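Local coordinates for uncharacterized protein YPL067C (Saccharomyces cerevisiae, PDB 5KCI) that is of unknown function but is a cytoplasmic yeast protein that is probably related to the histidine triad proteins and may bear on amyloid toxicity, at residues A[114-119]-A[153-158]; A[146-151]-A[170-175]. One frame throughout, in Å; residues are numbered along the deposited sequence.

Contact 1 (A[114-119]-A[153-158]). With SO4 (sulfate ion), chain D.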
loop_
_atom_site.group_PDB
_atom_site.type_symbol
_atom_site.label_atom_id
_atom_site.label_comp_id
_atom_site.label_asym_id
_atom_site.label_seq_id
_atom_site.Cartn_x
_atom_site.Cartn_y
_atom_site.Cartn_z
ATOM N N PRO A 114 -12.216 4.468 5.677
ATOM C CA PRO A 114 -12.763 3.422 6.580
ATOM C C PRO A 114 -13.156 2.136 5.859
ATOM O O PRO A 114 -14.312 1.685 5.886
ATOM C CB PRO A 114 -13.983 4.126 7.194
ATOM C CG PRO A 114 -13.935 5.573 6.777
ATOM C CD PRO A 114 -13.113 5.632 5.545
ATOM N N VAL A 115 -12.175 1.486 5.231
ATOM C CA VAL A 115 -12.475 0.386 4.319
ATOM C C VAL A 115 -12.961 -0.892 4.993
ATOM O O VAL A 115 -13.383 -1.823 4.288
ATOM C CB VAL A 115 -11.232 0.067 3.458
ATOM C CG1 VAL A 115 -10.842 1.280 2.643
ATOM C CG2 VAL A 115 -10.055 -0.388 4.335
ATOM N N HIS A 116 -12.883 -1.002 6.314
ATOM C CA HIS A 116 -13.364 -2.145 7.070
ATOM C C HIS A 116 -14.382 -1.678 8.108
ATOM O O HIS A 116 -14.335 -2.111 9.260
ATOM C CB HIS A 116 -12.212 -2.884 7.763
ATOM C CG HIS A 116 -11.210 -3.508 6.828
ATOM N ND1 HIS A 116 -11.560 -4.446 5.884
ATOM C CD2 HIS A 116 -9.863 -3.386 6.750
ATOM C CE1 HIS A 116 -10.480 -4.831 5.224
ATOM N NE2 HIS A 116 -9.439 -4.200 5.730
ATOM N N SER A 117 -15.263 -0.764 7.732
ATOM C CA SER A 117 -16.256 -0.267 8.664
ATOM C C SER A 117 -17.396 -1.276 8.788
ATOM O O SER A 117 -17.696 -2.002 7.834
ATOM C CB SER A 117 -16.804 1.076 8.197
ATOM O OG SER A 117 -18.027 1.386 8.844
ATOM N N PRO A 118 -18.041 -1.342 9.958
ATOM C CA PRO A 118 -19.248 -2.175 10.075
ATOM C C PRO A 118 -20.393 -1.648 9.231
ATOM O O PRO A 118 -21.231 -2.434 8.772
ATOM C CB PRO A 118 -19.564 -2.117 11.576
ATOM C CG PRO A 118 -19.013 -0.799 12.007
ATOM C CD PRO A 118 -17.800 -0.542 11.170
ATOM N N ASP A 119 -20.439 -0.336 9.012
ATOM C CA ASP A 119 -21.403 0.281 8.108
ATOM C C ASP A 119 -21.088 -0.103 6.664
ATOM O O ASP A 119 -20.110 0.380 6.080
ATOM C CB ASP A 119 -21.369 1.794 8.290
ATOM C CG ASP A 119 -22.555 2.488 7.631
ATOM O OD1 ASP A 119 -22.666 2.426 6.402
ATOM O OD2 ASP A 119 -23.387 3.091 8.340
ATOM N N VAL A 153 -6.065 -3.651 2.946
ATOM C CA VAL A 153 -5.716 -2.952 4.162
ATOM C C VAL A 153 -5.807 -3.961 5.298
ATOM O O VAL A 153 -6.863 -4.566 5.507
ATOM C CB VAL A 153 -6.659 -1.765 4.419
ATOM C CG1 VAL A 153 -6.376 -1.175 5.769
ATOM C CG2 VAL A 153 -6.467 -0.723 3.315
ATOM N N ASN A 154 -4.717 -4.131 6.026
ATOM C CA ASN A 154 -4.701 -5.078 7.125
ATOM C C ASN A 154 -5.662 -4.645 8.228
ATOM O O ASN A 154 -5.795 -3.458 8.541
ATOM C CB ASN A 154 -3.304 -5.217 7.693
ATOM C CG ASN A 154 -2.478 -6.271 6.962
ATOM O OD1 ASN A 154 -3.028 -7.169 6.335
ATOM N ND2 ASN A 154 -1.181 -6.201 7.110
ATOM N N TYR A 155 -6.357 -5.625 8.776
ATOM C CA TYR A 155 -7.314 -5.381 9.857
ATOM C C TYR A 155 -6.591 -4.898 11.099
ATOM O O TYR A 155 -5.380 -5.083 11.251
ATOM C CB TYR A 155 -8.073 -6.654 10.209
ATOM C CG TYR A 155 -8.770 -7.317 9.034
ATOM C CD1 TYR A 155 -9.864 -6.742 8.456
ATOM C CD2 TYR A 155 -8.337 -8.558 8.541
ATOM C CE1 TYR A 155 -10.540 -7.325 7.407
ATOM C CE2 TYR A 155 -9.007 -9.156 7.484
ATOM C CZ TYR A 155 -10.110 -8.534 6.916
ATOM O OH TYR A 155 -10.815 -9.081 5.870
ATOM N N PRO A 156 -7.337 -4.342 12.063
ATOM C CA PRO A 156 -6.705 -3.931 13.325
ATOM C C PRO A 156 -5.888 -5.013 14.013
ATOM O O PRO A 156 -4.806 -4.716 14.540
ATOM C CB PRO A 156 -7.907 -3.502 14.177
ATOM C CG PRO A 156 -8.881 -2.935 13.163
ATOM C CD PRO A 156 -8.717 -3.854 11.929
ATOM N N GLU A 157 -6.355 -6.264 14.041
ATOM C CA GLU A 157 -5.601 -7.280 14.764
ATOM C C GLU A 157 -4.339 -7.706 14.020
ATOM O O GLU A 157 -3.549 -8.473 14.579
ATOM C CB GLU A 157 -6.462 -8.522 15.050
ATOM C CG GLU A 157 -6.907 -9.301 13.807
ATOM C CD GLU A 157 -8.092 -8.713 13.086
ATOM O OE1 GLU A 157 -8.630 -7.669 13.531
ATOM O OE2 GLU A 157 -8.500 -9.316 12.064
ATOM N N LEU A 158 -4.130 -7.214 12.802
ATOM C CA LEU A 158 -2.972 -7.571 11.987
ATOM C C LEU A 158 -2.015 -6.418 11.725
ATOM O O LEU A 158 -0.916 -6.665 11.228
ATOM C CB LEU A 158 -3.417 -8.105 10.618
ATOM C CG LEU A 158 -4.288 -9.347 10.508
ATOM C CD1 LEU A 158 -4.656 -9.558 9.015
ATOM C CD2 LEU A 158 -3.574 -10.557 11.114
HETATM S S SO4 D . 0.732 -3.432 8.388
HETATM O O1 SO4 D . 0.913 -2.354 9.388
HETATM O O2 SO4 D . -0.394 -3.218 7.498
HETATM O O3 SO4 D . 1.948 -3.537 7.553
HETATM O O4 SO4 D . 0.534 -4.700 9.081
#
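Next to a sulfate site that may be the anion pocket of a histidine-triad-like protein, two loops meet, H116 and V115 against V153 and Y155. In the conformer described here, one of two modelled for H116, the imidazole donates from NE2 to V153 O at 2.6 Å, with an N-H...O angle of 159°. The carbonyl oxygen lies close to the plane of the ring, while the donor sits 26° out of the carbonyl plane. Both faces of the imidazole meet carbon: V115 CG2 stands over one, and over the other Y155 CE1 comes to 3.3 Å from H116 CE1. The two rings are inclined at 45°, their centroids 4.4 Å apart, and Y155 CE1 lies toward the imidazole rim. V115 has CG1 anti to the carbonyl carbon, and its CG2, between the backbone N and C, packs 3.7 Å from V153 CB. Beyond V153 the strand 149-152 has ended, and N154 turns to the other side of its loop. There its ND2 holds a sulfate, probably from the crystallisation liquor, with bonds of 3.0 Å to O4 and 3.1 Å to O2. S160 N, H166 NE2 and H168 NE2 also bond the sulfate, which would be consistent with a phosphate-binding site like that of histidine triad proteins. Y155 OH is bonded to G29 O, which ties the ring down at its far end. An alanine in place of Y155 would probably leave one face of the H116 ring without its aromatic cover and G29 O without its hydroxyl partner. On the other loop, S117 OG accepts from D119 N in an ST turn, and D119 N-caps helix 120-135.

Contact 2 (A[146-151]-A[170-175]); sequences SGHVAW and LLFFPR
F172 turns the edge of its ring into the face of H148 in a T-shaped pair, with planes at 64° and centroids 5.0 Å apart. F172 CD2 sits over the centre of the imidazole; S146 O approaches the opposite face, toward the rim. F172 has CG anti to its backbone N (chi1 -173°), and its side chain crosses that of H148 at a slant. P174 meets the histidine tip to tip, its CG 3.5 Å from H148 CE1, and the same CG lies over one face of the F172 ring near the rim. On the other face of the sheet V149 and L171 run side by side, pointing the same way, and L171 CD2 is 4.0 Å from both V149 CG1 and V149 CG2. Antiparallel backbone bonds carry this pairing: F172 N to H148 O at 2.9 Å, A150 N to L170 O at 3.0 Å and L170 N to A150 O at 2.8 Å. G147, with positive phi, ends helix 141-146 in a Schellman motif just before the strand begins. Strand 149-152 is the outermost on this side of the four-stranded antiparallel sheet, and 165-172 pairs in turn with 102-109; helix 180-193 packs on L171, while W19 and I22 of helix 19-28 pack on L170 from the other face, W19 also stacking on F172 and meeting H148 edge-to-face.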
loop_
_atom_site.group_PDB
_atom_site.type_symbol
_atom_site.label_atom_id
_atom_site.label_comp_id
_atom_site.label_asym_id
_atom_site.label_seq_id
_atom_site.Cartn_x
_atom_site.Cartn_y
_atom_site.Cartn_z
ATOM N N SER A 146 -4.683 -5.491 -17.350
ATOM C CA SER A 146 -4.420 -6.917 -17.153
ATOM C C SER A 146 -5.039 -7.533 -15.894
ATOM O O SER A 146 -4.937 -8.752 -15.717
ATOM C CB SER A 146 -2.908 -7.126 -17.112
ATOM O OG SER A 146 -2.281 -6.660 -18.308
ATOM N N GLY A 147 -5.659 -6.759 -15.003
ATOM C CA GLY A 147 -6.055 -7.301 -13.718
ATOM C C GLY A 147 -4.893 -7.546 -12.774
ATOM O O GLY A 147 -4.983 -8.390 -11.881
ATOM N N HIS A 148 -3.802 -6.807 -12.943
ATOM C CA HIS A 148 -2.553 -7.077 -12.250
ATOM C C HIS A 148 -2.237 -6.003 -11.221
ATOM O O HIS A 148 -1.076 -5.778 -10.866
ATOM C CB HIS A 148 -1.426 -7.220 -13.272
ATOM C CG HIS A 148 -1.481 -8.521 -13.993
ATOM N ND1 HIS A 148 -0.654 -8.838 -15.059
ATOM C CD2 HIS A 148 -2.265 -9.604 -13.786
ATOM C CE1 HIS A 148 -0.939 -10.061 -15.474
ATOM N NE2 HIS A 148 -1.909 -10.549 -14.719
ATOM N N VAL A 149 -3.285 -5.353 -10.723
ATOM C CA VAL A 149 -3.189 -4.483 -9.564
ATOM C C VAL A 149 -4.160 -5.008 -8.517
ATOM O O VAL A 149 -5.335 -5.241 -8.823
ATOM C CB VAL A 149 -3.545 -3.028 -9.906
ATOM C CG1 VAL A 149 -3.352 -2.125 -8.654
ATOM C CG2 VAL A 149 -2.712 -2.519 -11.061
ATOM N N ALA A 150 -3.688 -5.151 -7.280
ATOM C CA ALA A 150 -4.580 -5.511 -6.187
ATOM C C ALA A 150 -4.189 -4.709 -4.964
ATOM O O ALA A 150 -3.083 -4.181 -4.878
ATOM C CB ALA A 150 -4.510 -7.011 -5.853
ATOM N N TRP A 151 -5.091 -4.659 -3.989
ATOM C CA TRP A 151 -4.763 -3.913 -2.786
ATOM C C TRP A 151 -5.560 -4.470 -1.619
ATOM O O TRP A 151 -6.614 -5.087 -1.799
ATOM C CB TRP A 151 -5.029 -2.403 -2.947
ATOM C CG TRP A 151 -6.467 -2.016 -3.091
ATOM C CD1 TRP A 151 -7.182 -1.908 -4.258
ATOM C CD2 TRP A 151 -7.382 -1.652 -2.030
ATOM N NE1 TRP A 151 -8.475 -1.517 -3.985
ATOM C CE2 TRP A 151 -8.620 -1.351 -2.633
ATOM C CE3 TRP A 151 -7.264 -1.568 -0.644
ATOM C CZ2 TRP A 151 -9.753 -0.956 -1.891
ATOM C CZ3 TRP A 151 -8.403 -1.173 0.103
ATOM C CH2 TRP A 151 -9.618 -0.876 -0.530
ATOM N N LEU A 170 -0.311 -4.134 -4.529
ATOM C CA LEU A 170 0.448 -5.174 -5.199
ATOM C C LEU A 170 0.342 -4.971 -6.694
ATOM O O LEU A 170 -0.759 -4.785 -7.216
ATOM C CB LEU A 170 -0.093 -6.565 -4.851
ATOM C CG LEU A 170 -0.234 -6.859 -3.350
ATOM C CD1 LEU A 170 -0.656 -8.306 -3.164
ATOM C CD2 LEU A 170 1.030 -6.607 -2.596
ATOM N N LEU A 171 1.494 -5.080 -7.377
ATOM C CA LEU A 171 1.562 -4.931 -8.820
ATOM C C LEU A 171 2.183 -6.196 -9.368
ATOM O O LEU A 171 3.244 -6.597 -8.889
ATOM C CB LEU A 171 2.438 -3.748 -9.223
ATOM C CG LEU A 171 2.092 -2.385 -8.636
ATOM C CD1 LEU A 171 3.012 -1.338 -9.208
ATOM C CD2 LEU A 171 0.641 -2.065 -8.893
ATOM N N PHE A 172 1.538 -6.827 -10.353
ATOM C CA PHE A 172 2.068 -8.075 -10.898
ATOM C C PHE A 172 2.699 -7.811 -12.262
ATOM O O PHE A 172 2.023 -7.349 -13.193
ATOM C CB PHE A 172 0.979 -9.144 -10.998
ATOM C CG PHE A 172 1.490 -10.538 -11.404
ATOM C CD1 PHE A 172 2.754 -10.990 -11.042
ATOM C CD2 PHE A 172 0.654 -11.405 -12.093
ATOM C CE1 PHE A 172 3.183 -12.257 -11.402
ATOM C CE2 PHE A 172 1.082 -12.684 -12.435
ATOM C CZ PHE A 172 2.351 -13.098 -12.085
ATOM N N PHE A 173 3.986 -8.155 -12.372
ATOM C CA PHE A 173 4.755 -8.084 -13.609
ATOM C C PHE A 173 5.146 -9.521 -13.952
ATOM O O PHE A 173 6.190 -9.996 -13.505
ATOM C CB PHE A 173 5.998 -7.210 -13.444
ATOM C CG PHE A 173 5.719 -5.780 -13.070
ATOM C CD1 PHE A 173 5.652 -5.402 -11.748
ATOM C CD2 PHE A 173 5.587 -4.813 -14.029
ATOM C CE1 PHE A 173 5.452 -4.101 -11.412
ATOM C CE2 PHE A 173 5.383 -3.515 -13.702
ATOM C CZ PHE A 173 5.294 -3.150 -12.368
ATOM N N PRO A 174 4.334 -10.256 -14.711
ATOM C CA PRO A 174 4.690 -11.653 -15.022
ATOM C C PRO A 174 6.062 -11.762 -15.685
ATOM O O PRO A 174 6.474 -10.898 -16.455
ATOM C CB PRO A 174 3.573 -12.108 -15.968
ATOM C CG PRO A 174 2.416 -11.152 -15.680
ATOM C CD PRO A 174 3.104 -9.838 -15.386
ATOM N N ARG A 175 6.775 -12.822 -15.333
ATOM C CA ARG A 175 8.140 -13.005 -15.834
ATOM C C ARG A 175 8.158 -13.170 -17.355
ATOM O O ARG A 175 9.164 -12.855 -18.008
ATOM C CB ARG A 175 8.772 -14.199 -15.124
ATOM C CG ARG A 175 9.259 -13.893 -13.708
ATOM C CD ARG A 175 10.532 -13.055 -13.712
ATOM N NE ARG A 175 11.087 -12.894 -12.368
ATOM C CZ ARG A 175 11.047 -11.772 -11.647
ATOM N NH1 ARG A 175 10.489 -10.660 -12.120
ATOM N NH2 ARG A 175 11.584 -11.762 -10.435
#

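Following the chain from the N terminus, segment 114-119 leaves strand 102-109 behind and leads into helix 120-135. Helix 141-146 and strand 149-152 come next, and contact 1 closes this 33-residue loop when the chain reaches 153-158. Contact 2 opens at 146-151, before that closure, and is completed at 170-175 on strand 165-172, so the two cross instead of nesting. Strand 149-152 and the loop after it join them: contact 2 fixes the strand to the sheet, contact 1 fastens the loop to the approach to helix 120-135. Their centres are about 23 Å apart, yet V115 CG1 packs 4.0 Å from W151 CH2.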